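Local coordinates for protein ascorbate-specific PTS system EIIA component (Streptococcus pyogenes serotype M1, PDB 2OQT) that probably serves as a phosphate-carrying IIA component of a sugar phosphotransferase system, acting in the uptake and phosphorylation of ascorbate, at residues M67-A72 with S110-V115; N12-G17 with K140-M145; I130-A135 with V146-D151. All blocks are in the same frame, centred on the assembly; numbering follows the deposited sequence.

Contact 1: M67-A72 with S110-V115; sequences MPHAEA and SIHTTV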
HETATM    1  N   MSE A  67       3.352  -3.719  -0.867  1.00 60.29           N
HETATM    2  CA  MSE A  67       3.480  -2.273  -0.802  1.00 60.65           C
HETATM    3  C   MSE A  67       3.904  -1.713  -2.166  1.00 57.36           C
HETATM    4  O   MSE A  67       5.060  -1.357  -2.389  1.00 56.10           O
HETATM    5  CB  MSE A  67       4.441  -1.865   0.300  1.00 59.83           C
HETATM    6  CG  MSE A  67       5.548  -2.852   0.403  1.00 62.39           C
HETATM    7 SE   MSE A  67       7.072  -2.226   1.389  0.60 70.09          SE
HETATM    8  CE  MSE A  67       6.789  -0.243   1.172  1.00 63.86           C
ATOM      9  N   PRO A  68       2.927  -1.599  -3.077  1.00 56.28           N
ATOM     10  CA  PRO A  68       3.175  -1.288  -4.497  1.00 54.91           C
ATOM     11  C   PRO A  68       3.830   0.044  -4.660  1.00 54.75           C
ATOM     12  O   PRO A  68       3.397   0.992  -4.049  1.00 54.54           O
ATOM     13  CB  PRO A  68       1.775  -1.269  -5.098  1.00 53.95           C
ATOM     14  CG  PRO A  68       0.967  -2.053  -4.161  1.00 54.59           C
ATOM     15  CD  PRO A  68       1.492  -1.763  -2.807  1.00 54.89           C
ATOM     16  N   HIS A  69       4.878   0.111  -5.471  1.00 55.33           N
ATOM     17  CA  HIS A  69       5.585   1.355  -5.726  1.00 56.80           C
ATOM     18  C   HIS A  69       6.477   1.133  -6.940  1.00 58.96           C
ATOM     19  O   HIS A  69       6.738  -0.016  -7.317  1.00 58.15           O
ATOM     20  CB  HIS A  69       6.397   1.829  -4.504  1.00 55.99           C
ATOM     21  CG  HIS A  69       7.565   0.942  -4.174  1.00 55.08           C
ATOM     22  ND1 HIS A  69       8.856   1.246  -4.553  1.00 54.21           N
ATOM     23  CD2 HIS A  69       7.627  -0.271  -3.564  1.00 51.07           C
ATOM     24  CE1 HIS A  69       9.664   0.277  -4.161  1.00 52.36           C
ATOM     25  NE2 HIS A  69       8.941  -0.661  -3.574  1.00 50.71           N
ATOM     26  N   ALA A  70       6.900   2.239  -7.564  1.00 61.76           N
ATOM     27  CA  ALA A  70       7.903   2.236  -8.648  1.00 65.01           C
ATOM     28  C   ALA A  70       9.060   3.197  -8.357  1.00 67.56           C
ATOM     29  O   ALA A  70       9.065   3.929  -7.350  1.00 67.65           O
ATOM     30  CB  ALA A  70       7.260   2.573  -9.997  1.00 64.15           C
ATOM     31  N   GLU A  71      10.058   3.210  -9.237  1.00 71.12           N
ATOM     32  CA  GLU A  71      11.157   4.150  -9.017  1.00 73.52           C
ATOM     33  C   GLU A  71      10.955   5.491  -9.673  1.00 74.29           C
ATOM     34  O   GLU A  71      11.172   5.694 -10.882  1.00 73.62           O
ATOM     35  CB  GLU A  71      12.531   3.529  -9.192  1.00 74.48           C
ATOM     36  CG  GLU A  71      12.869   2.644  -7.987  1.00 78.32           C
ATOM     37  CD  GLU A  71      12.936   3.410  -6.647  1.00 84.79           C
ATOM     38  OE1 GLU A  71      12.770   4.670  -6.630  1.00 85.44           O
ATOM     39  OE2 GLU A  71      13.186   2.725  -5.609  1.00 87.90           O
ATOM     40  N   ALA A  72      10.540   6.409  -8.800  1.00 74.65           N
ATOM     41  CA  ALA A  72       9.852   7.588  -9.208  1.00 75.13           C
ATOM     42  C   ALA A  72      10.496   8.836  -8.589  1.00 75.57           C
ATOM     43  O   ALA A  72      11.668   9.108  -8.845  1.00 75.14           O
ATOM     44  CB  ALA A  72       8.391   7.461  -8.823  1.00 75.15           C
ATOM     45  N   SER A 110      15.313   7.319  -1.673  1.00 70.91           N
ATOM     46  CA  SER A 110      15.900   6.722  -0.475  1.00 71.70           C
ATOM     47  C   SER A 110      14.985   6.762   0.759  1.00 71.63           C
ATOM     48  O   SER A 110      15.250   6.096   1.768  1.00 72.36           O
ATOM     49  CB  SER A 110      17.296   7.281  -0.185  1.00 71.62           C
ATOM     50  OG  SER A 110      17.369   8.677  -0.431  1.00 75.12           O
ATOM     51  N   ILE A 111      13.906   7.521   0.652  1.00 71.26           N
ATOM     52  CA  ILE A 111      12.739   7.438   1.533  1.00 71.05           C
ATOM     53  C   ILE A 111      12.310   5.983   1.769  1.00 70.17           C
ATOM     54  O   ILE A 111      12.107   5.572   2.903  1.00 69.44           O
ATOM     55  CB  ILE A 111      11.552   8.343   0.929  1.00 71.65           C
ATOM     56  CG1 ILE A 111      11.679   9.812   1.361  1.00 71.82           C
ATOM     57  CG2 ILE A 111      10.110   7.791   1.197  1.00 72.02           C
ATOM     58  CD1 ILE A 111      10.979  10.794   0.351  1.00 72.70           C
ATOM     59  N   HIS A 112      12.195   5.206   0.693  1.00 69.93           N
ATOM     60  CA  HIS A 112      11.638   3.856   0.754  1.00 70.08           C
ATOM     61  C   HIS A 112      12.167   3.021   1.935  1.00 69.96           C
ATOM     62  O   HIS A 112      11.392   2.436   2.696  1.00 70.51           O
ATOM     63  CB  HIS A 112      11.857   3.108  -0.583  1.00 70.54           C
ATOM     64  CG  HIS A 112      11.258   3.805  -1.766  1.00 73.02           C
ATOM     65  ND1 HIS A 112      11.876   4.860  -2.400  1.00 75.14           N
ATOM     66  CD2 HIS A 112      10.070   3.642  -2.393  1.00 74.61           C
ATOM     67  CE1 HIS A 112      11.106   5.304  -3.379  1.00 74.79           C
ATOM     68  NE2 HIS A 112      10.003   4.583  -3.395  1.00 75.49           N
ATOM     69  N   THR A 113      13.486   2.950   2.083  1.00 68.87           N
ATOM     70  CA  THR A 113      14.055   2.023   3.041  1.00 67.94           C
ATOM     71  C   THR A 113      14.324   2.700   4.387  1.00 67.31           C
ATOM     72  O   THR A 113      14.156   2.084   5.426  1.00 66.79           O
ATOM     73  CB  THR A 113      15.323   1.336   2.488  1.00 67.87           C
ATOM     74  OG1 THR A 113      16.413   2.230   2.589  1.00 66.30           O
ATOM     75  CG2 THR A 113      15.161   0.968   1.012  1.00 68.26           C
ATOM     76  N   THR A 114      14.713   3.972   4.351  1.00 66.78           N
ATOM     77  CA  THR A 114      15.034   4.734   5.567  1.00 66.51           C
ATOM     78  C   THR A 114      13.823   5.176   6.388  1.00 66.11           C
ATOM     79  O   THR A 114      13.914   5.331   7.601  1.00 65.64           O
ATOM     80  CB  THR A 114      15.819   5.993   5.229  1.00 66.39           C
ATOM     81  OG1 THR A 114      15.029   6.787   4.326  1.00 66.03           O
ATOM     82  CG2 THR A 114      17.178   5.633   4.597  1.00 66.05           C
ATOM     83  N   VAL A 115      12.702   5.374   5.705  1.00 66.36           N
ATOM     84  CA  VAL A 115      11.521   6.011   6.268  1.00 66.61           C
ATOM     85  C   VAL A 115      10.271   5.130   6.157  1.00 66.85           C
ATOM     86  O   VAL A 115       9.535   4.998   7.133  1.00 67.49           O
ATOM     87  CB  VAL A 115      11.254   7.395   5.587  1.00 66.63           C
ATOM     88  CG1 VAL A 115       9.908   7.972   6.015  1.00 67.50           C
ATOM     89  CG2 VAL A 115      12.378   8.403   5.901  1.00 66.85           C
TER

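Contact 2: N12-G17 with K140-M145; sequences NSIRLG and KEVLEM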
ATOM      1  N   ASN A  12      -6.725  10.770   2.700  1.00 61.72           N
ATOM      2  CA  ASN A  12      -7.959  10.029   2.903  1.00 60.72           C
ATOM      3  C   ASN A  12      -7.892   8.761   2.132  1.00 60.35           C
ATOM      4  O   ASN A  12      -8.745   8.506   1.293  1.00 60.92           O
ATOM      5  CB  ASN A  12      -9.161  10.846   2.432  1.00 61.13           C
ATOM      6  CG  ASN A  12      -9.761  11.671   3.538  1.00 59.80           C
ATOM      7  OD1 ASN A  12     -10.898  12.109   3.433  1.00 61.45           O
ATOM      8  ND2 ASN A  12      -9.009  11.872   4.614  1.00 57.37           N
ATOM      9  N   SER A  13      -6.870   7.967   2.450  1.00 60.21           N
ATOM     10  CA  SER A  13      -6.281   6.964   1.546  1.00 59.25           C
ATOM     11  C   SER A  13      -6.727   5.545   1.764  1.00 59.06           C
ATOM     12  O   SER A  13      -6.289   4.638   1.054  1.00 58.75           O
ATOM     13  CB  SER A  13      -4.796   6.939   1.805  1.00 58.71           C
ATOM     14  OG  SER A  13      -4.137   7.697   0.854  1.00 59.27           O
ATOM     15  N   ILE A  14      -7.548   5.339   2.784  1.00 59.02           N
ATOM     16  CA  ILE A  14      -7.944   4.010   3.158  1.00 59.29           C
ATOM     17  C   ILE A  14      -9.180   3.601   2.349  1.00 60.06           C
ATOM     18  O   ILE A  14     -10.121   4.393   2.194  1.00 61.37           O
ATOM     19  CB  ILE A  14      -8.128   3.912   4.684  1.00 59.13           C
ATOM     20  CG1 ILE A  14      -6.981   4.681   5.393  1.00 57.17           C
ATOM     21  CG2 ILE A  14      -8.249   2.420   5.134  1.00 60.17           C
ATOM     22  CD1 ILE A  14      -6.483   4.119   6.710  1.00 51.82           C
ATOM     23  N   ARG A  15      -9.126   2.408   1.761  1.00 60.31           N
ATOM     24  CA  ARG A  15     -10.293   1.746   1.186  1.00 60.77           C
ATOM     25  C   ARG A  15     -10.396   0.364   1.745  1.00 62.24           C
ATOM     26  O   ARG A  15      -9.401  -0.314   2.031  1.00 62.56           O
ATOM     27  CB  ARG A  15     -10.268   1.633  -0.319  1.00 59.77           C
ATOM     28  CG  ARG A  15     -10.088   2.922  -1.047  1.00 60.23           C
ATOM     29  CD  ARG A  15     -11.270   3.855  -1.047  1.00 58.54           C
ATOM     30  NE  ARG A  15     -10.874   5.082  -1.731  1.00 56.25           N
ATOM     31  CZ  ARG A  15     -10.298   6.121  -1.131  1.00 57.30           C
ATOM     32  NH1 ARG A  15     -10.090   6.120   0.187  1.00 54.00           N
ATOM     33  NH2 ARG A  15      -9.958   7.182  -1.856  1.00 57.83           N
ATOM     34  N   LEU A  16     -11.640  -0.055   1.895  1.00 64.27           N
ATOM     35  CA  LEU A  16     -11.956  -1.209   2.696  1.00 65.09           C
ATOM     36  C   LEU A  16     -12.800  -2.185   1.902  1.00 65.57           C
ATOM     37  O   LEU A  16     -13.842  -1.802   1.349  1.00 65.75           O
ATOM     38  CB  LEU A  16     -12.643  -0.742   3.983  1.00 65.14           C
ATOM     39  CG  LEU A  16     -11.625  -0.496   5.089  1.00 65.02           C
ATOM     40  CD1 LEU A  16     -12.225   0.342   6.178  1.00 65.20           C
ATOM     41  CD2 LEU A  16     -11.152  -1.850   5.640  1.00 67.15           C
ATOM     42  N   GLY A  17     -12.312  -3.427   1.820  1.00 65.83           N
ATOM     43  CA  GLY A  17     -13.078  -4.547   1.273  1.00 65.67           C
ATOM     44  C   GLY A  17     -13.404  -4.343  -0.175  1.00 66.14           C
ATOM     45  O   GLY A  17     -14.559  -4.391  -0.573  1.00 67.08           O
ATOM     46  N   LYS A 140     -11.274   4.581  10.516  1.00 80.66           N
ATOM     47  CA  LYS A 140     -11.036   4.838  11.953  1.00 81.26           C
ATOM     48  C   LYS A 140     -10.215   3.712  12.605  1.00 80.60           C
ATOM     49  O   LYS A 140      -9.151   3.971  13.178  1.00 81.05           O
ATOM     50  CB  LYS A 140     -12.344   5.078  12.719  1.00 80.91           C
ATOM     51  CG  LYS A 140     -12.138   5.222  14.256  1.00 83.30           C
ATOM     52  CD  LYS A 140     -13.449   5.349  15.089  1.00 83.12           C
ATOM     53  CE  LYS A 140     -14.484   4.236  14.742  1.00 87.05           C
ATOM     54  NZ  LYS A 140     -15.915   4.639  14.997  1.00 88.74           N
ATOM     55  N   GLU A 141     -10.672   2.467  12.495  1.00 79.72           N
ATOM     56  CA  GLU A 141      -9.914   1.378  13.127  1.00 78.87           C
ATOM     57  C   GLU A 141      -8.653   0.970  12.409  1.00 77.58           C
ATOM     58  O   GLU A 141      -7.726   0.479  13.044  1.00 77.35           O
ATOM     59  CB  GLU A 141     -10.767   0.157  13.494  1.00 79.22           C
ATOM     60  CG  GLU A 141     -11.892  -0.181  12.582  1.00 80.79           C
ATOM     61  CD  GLU A 141     -13.071  -0.725  13.373  1.00 84.13           C
ATOM     62  OE1 GLU A 141     -13.547  -1.860  13.096  1.00 82.86           O
ATOM     63  OE2 GLU A 141     -13.502   0.008  14.292  1.00 85.47           O
ATOM     64  N   VAL A 142      -8.599   1.183  11.100  1.00 76.67           N
ATOM     65  CA  VAL A 142      -7.326   1.048  10.406  1.00 76.04           C
ATOM     66  C   VAL A 142      -6.337   2.035  11.027  1.00 76.14           C
ATOM     67  O   VAL A 142      -5.262   1.644  11.466  1.00 75.74           O
ATOM     68  CB  VAL A 142      -7.436   1.235   8.883  1.00 75.84           C
ATOM     69  CG1 VAL A 142      -6.061   1.249   8.248  1.00 75.04           C
ATOM     70  CG2 VAL A 142      -8.281   0.122   8.255  1.00 75.72           C
ATOM     71  N   LEU A 143      -6.729   3.300  11.123  1.00 76.55           N
ATOM     72  CA  LEU A 143      -5.872   4.307  11.738  1.00 77.06           C
ATOM     73  C   LEU A 143      -5.532   3.958  13.200  1.00 77.83           C
ATOM     74  O   LEU A 143      -4.460   4.296  13.700  1.00 77.59           O
ATOM     75  CB  LEU A 143      -6.505   5.705  11.641  1.00 76.92           C
ATOM     76  CG  LEU A 143      -6.401   6.647  10.411  1.00 76.76           C
ATOM     77  CD1 LEU A 143      -5.067   6.573   9.619  1.00 75.00           C
ATOM     78  CD2 LEU A 143      -7.565   6.497   9.467  1.00 75.56           C
ATOM     79  N   GLU A 144      -6.441   3.273  13.888  1.00 79.06           N
ATOM     80  CA  GLU A 144      -6.180   2.901  15.275  1.00 80.21           C
ATOM     81  C   GLU A 144      -5.139   1.798  15.361  1.00 80.39           C
ATOM     82  O   GLU A 144      -4.289   1.805  16.260  1.00 80.18           O
ATOM     83  CB  GLU A 144      -7.469   2.581  16.031  1.00 80.23           C
ATOM     84  CG  GLU A 144      -8.036   3.821  16.765  1.00 82.46           C
ATOM     85  CD  GLU A 144      -9.567   3.875  16.766  1.00 84.60           C
ATOM     86  OE1 GLU A 144     -10.192   2.900  16.289  1.00 85.43           O
ATOM     87  OE2 GLU A 144     -10.149   4.887  17.241  1.00 85.05           O
HETATM   88  N   MSE A 145      -5.191   0.878  14.401  1.00 80.98           N
HETATM   89  CA  MSE A 145      -4.129  -0.103  14.242  1.00 82.09           C
HETATM   90  C   MSE A 145      -2.801   0.559  13.954  1.00 81.56           C
HETATM   91  O   MSE A 145      -1.797   0.139  14.519  1.00 81.85           O
HETATM   92  CB  MSE A 145      -4.457  -1.095  13.149  1.00 81.72           C
HETATM   93  CG  MSE A 145      -5.651  -1.919  13.465  1.00 82.60           C
HETATM   94 SE   MSE A 145      -5.737  -3.457  12.314  0.80 86.31          SE
HETATM   95  CE  MSE A 145      -3.940  -4.200  12.657  1.00 84.31           C
TER

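Contact 3: I130-A135 with V146-D151; sequences IERLVA and VEESKD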
ATOM      1  N   ILE A 130      -2.925  -9.006   9.145  1.00 75.50           N
ATOM      2  CA  ILE A 130      -3.649  -8.928   7.865  1.00 75.04           C
ATOM      3  C   ILE A 130      -5.161  -9.186   7.974  1.00 74.97           C
ATOM      4  O   ILE A 130      -5.996  -8.458   7.392  1.00 74.37           O
ATOM      5  CB  ILE A 130      -2.934  -9.637   6.619  1.00 74.92           C
ATOM      6  CG1 ILE A 130      -3.539 -10.989   6.282  1.00 75.93           C
ATOM      7  CG2 ILE A 130      -1.404  -9.710   6.762  1.00 74.60           C
ATOM      8  CD1 ILE A 130      -3.775 -11.182   4.805  1.00 77.94           C
ATOM      9  N   GLU A 131      -5.496 -10.183   8.790  1.00 74.95           N
ATOM     10  CA  GLU A 131      -6.863 -10.597   9.088  1.00 74.47           C
ATOM     11  C   GLU A 131      -7.543  -9.543   9.951  1.00 74.39           C
ATOM     12  O   GLU A 131      -8.667  -9.149   9.667  1.00 74.81           O
ATOM     13  CB  GLU A 131      -6.837 -11.948   9.800  1.00 74.75           C
ATOM     14  CG  GLU A 131      -5.548 -12.740   9.538  1.00 75.36           C
ATOM     15  CD  GLU A 131      -4.341 -12.091  10.228  1.00 76.63           C
ATOM     16  OE1 GLU A 131      -4.568 -11.084  10.950  1.00 76.43           O
ATOM     17  OE2 GLU A 131      -3.190 -12.572  10.053  1.00 75.13           O
ATOM     18  N   ARG A 132      -6.868  -9.061  10.989  1.00 73.89           N
ATOM     19  CA  ARG A 132      -7.371  -7.898  11.699  1.00 73.87           C
ATOM     20  C   ARG A 132      -7.718  -6.752  10.726  1.00 74.33           C
ATOM     21  O   ARG A 132      -8.798  -6.147  10.825  1.00 75.34           O
ATOM     22  CB  ARG A 132      -6.343  -7.414  12.710  1.00 74.05           C
ATOM     23  CG  ARG A 132      -6.437  -8.049  14.085  1.00 73.81           C
ATOM     24  CD  ARG A 132      -6.043  -7.022  15.131  1.00 75.28           C
ATOM     25  NE  ARG A 132      -4.617  -7.036  15.473  1.00 73.66           N
ATOM     26  CZ  ARG A 132      -4.006  -6.064  16.157  1.00 73.29           C
ATOM     27  NH1 ARG A 132      -4.684  -4.987  16.555  1.00 70.07           N
ATOM     28  NH2 ARG A 132      -2.707  -6.168  16.443  1.00 74.25           N
ATOM     29  N   LEU A 133      -6.799  -6.474   9.792  1.00 73.62           N
ATOM     30  CA  LEU A 133      -6.923  -5.415   8.791  1.00 72.72           C
ATOM     31  C   LEU A 133      -8.073  -5.700   7.837  1.00 73.15           C
ATOM     32  O   LEU A 133      -8.822  -4.794   7.465  1.00 71.49           O
ATOM     33  CB  LEU A 133      -5.598  -5.267   8.005  1.00 72.24           C
ATOM     34  CG  LEU A 133      -4.551  -4.134   8.085  1.00 69.61           C
ATOM     35  CD1 LEU A 133      -4.823  -3.015   9.074  1.00 67.04           C
ATOM     36  CD2 LEU A 133      -3.145  -4.680   8.274  1.00 66.11           C
ATOM     37  N   VAL A 134      -8.212  -6.970   7.452  1.00 74.89           N
ATOM     38  CA  VAL A 134      -9.302  -7.403   6.539  1.00 76.33           C
ATOM     39  C   VAL A 134     -10.691  -7.255   7.178  1.00 77.24           C
ATOM     40  O   VAL A 134     -11.647  -6.882   6.504  1.00 77.84           O
ATOM     41  CB  VAL A 134      -9.033  -8.827   5.915  1.00 76.04           C
ATOM     42  CG1 VAL A 134     -10.311  -9.505   5.428  1.00 76.49           C
ATOM     43  CG2 VAL A 134      -8.069  -8.718   4.757  1.00 76.13           C
ATOM     44  N   ALA A 135     -10.765  -7.494   8.487  1.00 78.81           N
ATOM     45  CA  ALA A 135     -11.999  -7.388   9.284  1.00 80.06           C
ATOM     46  C   ALA A 135     -12.305  -5.971   9.819  1.00 81.16           C
ATOM     47  O   ALA A 135     -13.319  -5.756  10.517  1.00 81.79           O
ATOM     48  CB  ALA A 135     -11.935  -8.371  10.437  1.00 79.97           C
ATOM     49  N   VAL A 146      -2.794   1.597  13.108  1.00 81.41           N
ATOM     50  CA  VAL A 146      -1.556   2.310  12.760  1.00 81.26           C
ATOM     51  C   VAL A 146      -0.934   3.071  13.939  1.00 81.59           C
ATOM     52  O   VAL A 146       0.293   3.162  14.024  1.00 81.63           O
ATOM     53  CB  VAL A 146      -1.716   3.250  11.505  1.00 81.64           C
ATOM     54  CG1 VAL A 146      -0.363   3.815  11.044  1.00 80.25           C
ATOM     55  CG2 VAL A 146      -2.373   2.510  10.350  1.00 81.96           C
ATOM     56  N   GLU A 147      -1.752   3.622  14.841  1.00 82.06           N
ATOM     57  CA  GLU A 147      -1.205   4.250  16.062  1.00 82.76           C
ATOM     58  C   GLU A 147      -0.542   3.187  16.951  1.00 83.08           C
ATOM     59  O   GLU A 147       0.561   3.372  17.481  1.00 83.01           O
ATOM     60  CB  GLU A 147      -2.265   5.040  16.847  1.00 82.70           C
ATOM     61  CG  GLU A 147      -1.688   6.035  17.850  1.00 83.39           C
ATOM     62  CD  GLU A 147      -1.310   7.377  17.214  1.00 86.68           C
ATOM     63  OE1 GLU A 147      -0.389   7.432  16.358  1.00 88.88           O
ATOM     64  OE2 GLU A 147      -1.934   8.400  17.573  1.00 87.24           O
ATOM     65  N   GLU A 148      -1.222   2.058  17.071  1.00 83.56           N
ATOM     66  CA  GLU A 148      -0.724   0.925  17.796  1.00 84.53           C
ATOM     67  C   GLU A 148       0.670   0.461  17.313  1.00 85.45           C
ATOM     68  O   GLU A 148       1.425  -0.133  18.086  1.00 85.11           O
ATOM     69  CB  GLU A 148      -1.772  -0.167  17.676  1.00 84.34           C
ATOM     70  CG  GLU A 148      -1.592  -1.353  18.585  1.00 85.46           C
ATOM     71  CD  GLU A 148      -2.724  -2.355  18.468  1.00 86.50           C
ATOM     72  OE1 GLU A 148      -2.555  -3.475  19.006  1.00 88.89           O
ATOM     73  OE2 GLU A 148      -3.772  -2.033  17.845  1.00 86.42           O
ATOM     74  N   SER A 149       1.000   0.761  16.047  1.00 87.16           N
ATOM     75  CA  SER A 149       2.275   0.403  15.372  1.00 88.26           C
ATOM     76  C   SER A 149       3.450   1.195  15.869  1.00 89.42           C
ATOM     77  O   SER A 149       4.576   0.675  15.917  1.00 89.66           O
ATOM     78  CB  SER A 149       2.220   0.695  13.871  1.00 87.75           C
ATOM     79  OG  SER A 149       1.153   0.034  13.258  1.00 88.31           O
ATOM     80  N   LYS A 150       3.199   2.464  16.188  1.00 90.91           N
ATOM     81  CA  LYS A 150       4.260   3.410  16.539  1.00 92.84           C
ATOM     82  C   LYS A 150       4.990   3.100  17.868  1.00 94.18           C
ATOM     83  O   LYS A 150       6.065   3.645  18.130  1.00 94.62           O
ATOM     84  CB  LYS A 150       3.723   4.847  16.544  1.00 92.64           C
ATOM     85  CG  LYS A 150       2.769   5.183  15.400  1.00 93.12           C
ATOM     86  CD  LYS A 150       2.565   6.695  15.277  1.00 93.35           C
ATOM     87  CE  LYS A 150       1.755   7.078  14.027  1.00 94.96           C
ATOM     88  NZ  LYS A 150       2.394   6.751  12.683  1.00 94.10           N
ATOM     89  N   ASP A 151       4.428   2.211  18.687  1.00 95.74           N
ATOM     90  CA  ASP A 151       4.955   1.981  20.042  1.00 97.46           C
ATOM     91  C   ASP A 151       5.177   0.507  20.416  1.00 98.21           C
ATOM     92  O   ASP A 151       4.383  -0.369  20.033  1.00 98.18           O
ATOM     93  CB  ASP A 151       4.068   2.680  21.091  1.00 97.80           C
ATOM     94  CG  ASP A 151       2.593   2.697  20.692  1.00 98.49           C
ATOM     95  OD1 ASP A 151       1.986   1.598  20.629  1.00 97.43           O
ATOM     96  OD2 ASP A 151       2.058   3.811  20.429  1.00 99.34           O
TER

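Contact 1: M67-A72 with S110-V115
His69 and His112 show how two histidines can lie close without a hydrogen bond between them. The side chains come from opposite directions and their rings meet obliquely, with centroids 4.9 Å apart and planes inclined at 38°. His69 ND1 comes to 3.4 Å from His112 CD2. With CG set between the backbone N and the carbonyl carbon (chi1 68°), the His69 ring is carried toward its partner. In this family the histidine of the Pro68-His69-Ala70 motif carries the phosphoryl group, so His69 is probably the phosphorylation site and the pair its active-site setting.

Glu71, bent at chi2, puts carboxylate oxygen OE2 over a face of the His112 ring near its rim, the carboxylate steeply inclined to the ring, while Glu71 OE1 lies 3.7 Å from His112 CE1.

No hydrogen bond crosses between the segments. His112 ND1 bonds to Pro109 O, which probably limits ring rotation, and Thr114 OG1 is 2.7 Å from Ser110 O near the start of helix 111-124.

Tyr58 meets the His69 ring edge-to-face, and His112 leans on Leu104 of strand 97-105. Helix 42-55 touches 67-72 through Tyr44 and Ile48, while Met67 packs on Ile117 and Ile120 of helix 111-124.

Contact 2: N12-G17 with K140-M145
Ile14 and Val142 run past each other, pointing in opposite directions, and the two branches of the isoleucine do different work. The longer branch runs alongside the valine: Ile14 CD1 reaches Val142 CG1 at 3.3 Å, a tight methyl contact. The shorter branch, Ile14 CG2, faces the fork of the valine, 3.9 Å from Val142 CG2 and nearly as near to the other methyl. Since CG1 of Ile14 lies beside the backbone N, anti to the carbonyl carbon (chi1 -42°), CD1 can also reach the next helical residue, 3.8 Å from Leu143 CD2. Leu143 thus flanks the isoleucine, while Leu16, two residues along the strand, meets the valine more loosely, with its CD2 4.4 Å from Val142 CG2.

This is a helix laid on the face of a mixed β-sheet, as expected for an α/β fold. The short strand 14-16 and the helical segment 140-145 approach to 9.6 Å between axes, with their directions 119° apart, and alternation along the strand sends Ile14 and Leu16 to the helix and Arg15 to the other face, where it touches Pro33 of helix 23-36. There the guanidinium folds back on its own chain. Arg15 NH1 donates almost straight to Asn12 O, at 3.0 Å and 174°, and also to Ile14 O at 2.6 Å, approaching this second oxygen from above its carbonyl plane. Asn12, with positive phi, is the C-prime residue of the Schellman motif ending helix 4-10, so the arginine also grips the turn leading into the strand. Leu8 of that helix touches both Ile14 and Leu143, while Val142 also leans on Leu83 of the neighbouring strand 80-86.

Contact 3: I130-A135 with V146-D151
A surface salt bridge between Arg132 and Glu148 spans two consecutive helices, 129-134 and 139-149, and is the direct link between the segments 130-135 and 146-151. The two side chains come from opposite directions, and the carboxylate meets the guanidinium at its edge, near the guanidinium plane. Arg132 NH1 donates to Glu148 OE2 at 3.3 Å with an N-H...acceptor angle of 157°, a weak bond. Glu148 OE1 lies 3.6 Å from Arg132 NH1 and about as far from NH2, and neither is a hydrogen bond. With the two flat groups turned 49° from each other, the pairing is single-pronged rather than the coplanar, two-bond kind.

The chains reach the meeting point in different ways. Glu148 is stretched out, CG anti to the backbone N (chi1 -168°), so its carboxylate projects well clear of its helix. Arg132 instead bends at chi2 and chi3, and its NE bonds to Asp127 O just before its own helix, probably a stronger restraint on the guanidinium than the bridge.

Arg132 also touches Met145 of helix 139-149, and Leu133 packs on that methionine and on Phe124 of helix 111-124. The pair is a solvent-side interhelical salt bridge, linking two helices joined by a short connection at the C-terminal end of the IIA fold.

In the fold
From the N terminus, the chain opens contact 2 at strand 14-18, and the long loop that this contact closes at helix 139-149 holds most of the protein. Contact 1 is nested inside it: the loop after strand 64-66 is joined to the start of helix 111-124, closing off an excursion rich in strands. Contact 3 opens at helix 129-134, before contact 2 has closed, and ends farther along helix 139-149, so contacts 2 and 3 cross. These two share that helix and touch, with Met145 SE 3.4 Å from Leu133 CD1. Contact 1 lies across the chain's centre from contact 2, about 21 Å between centres.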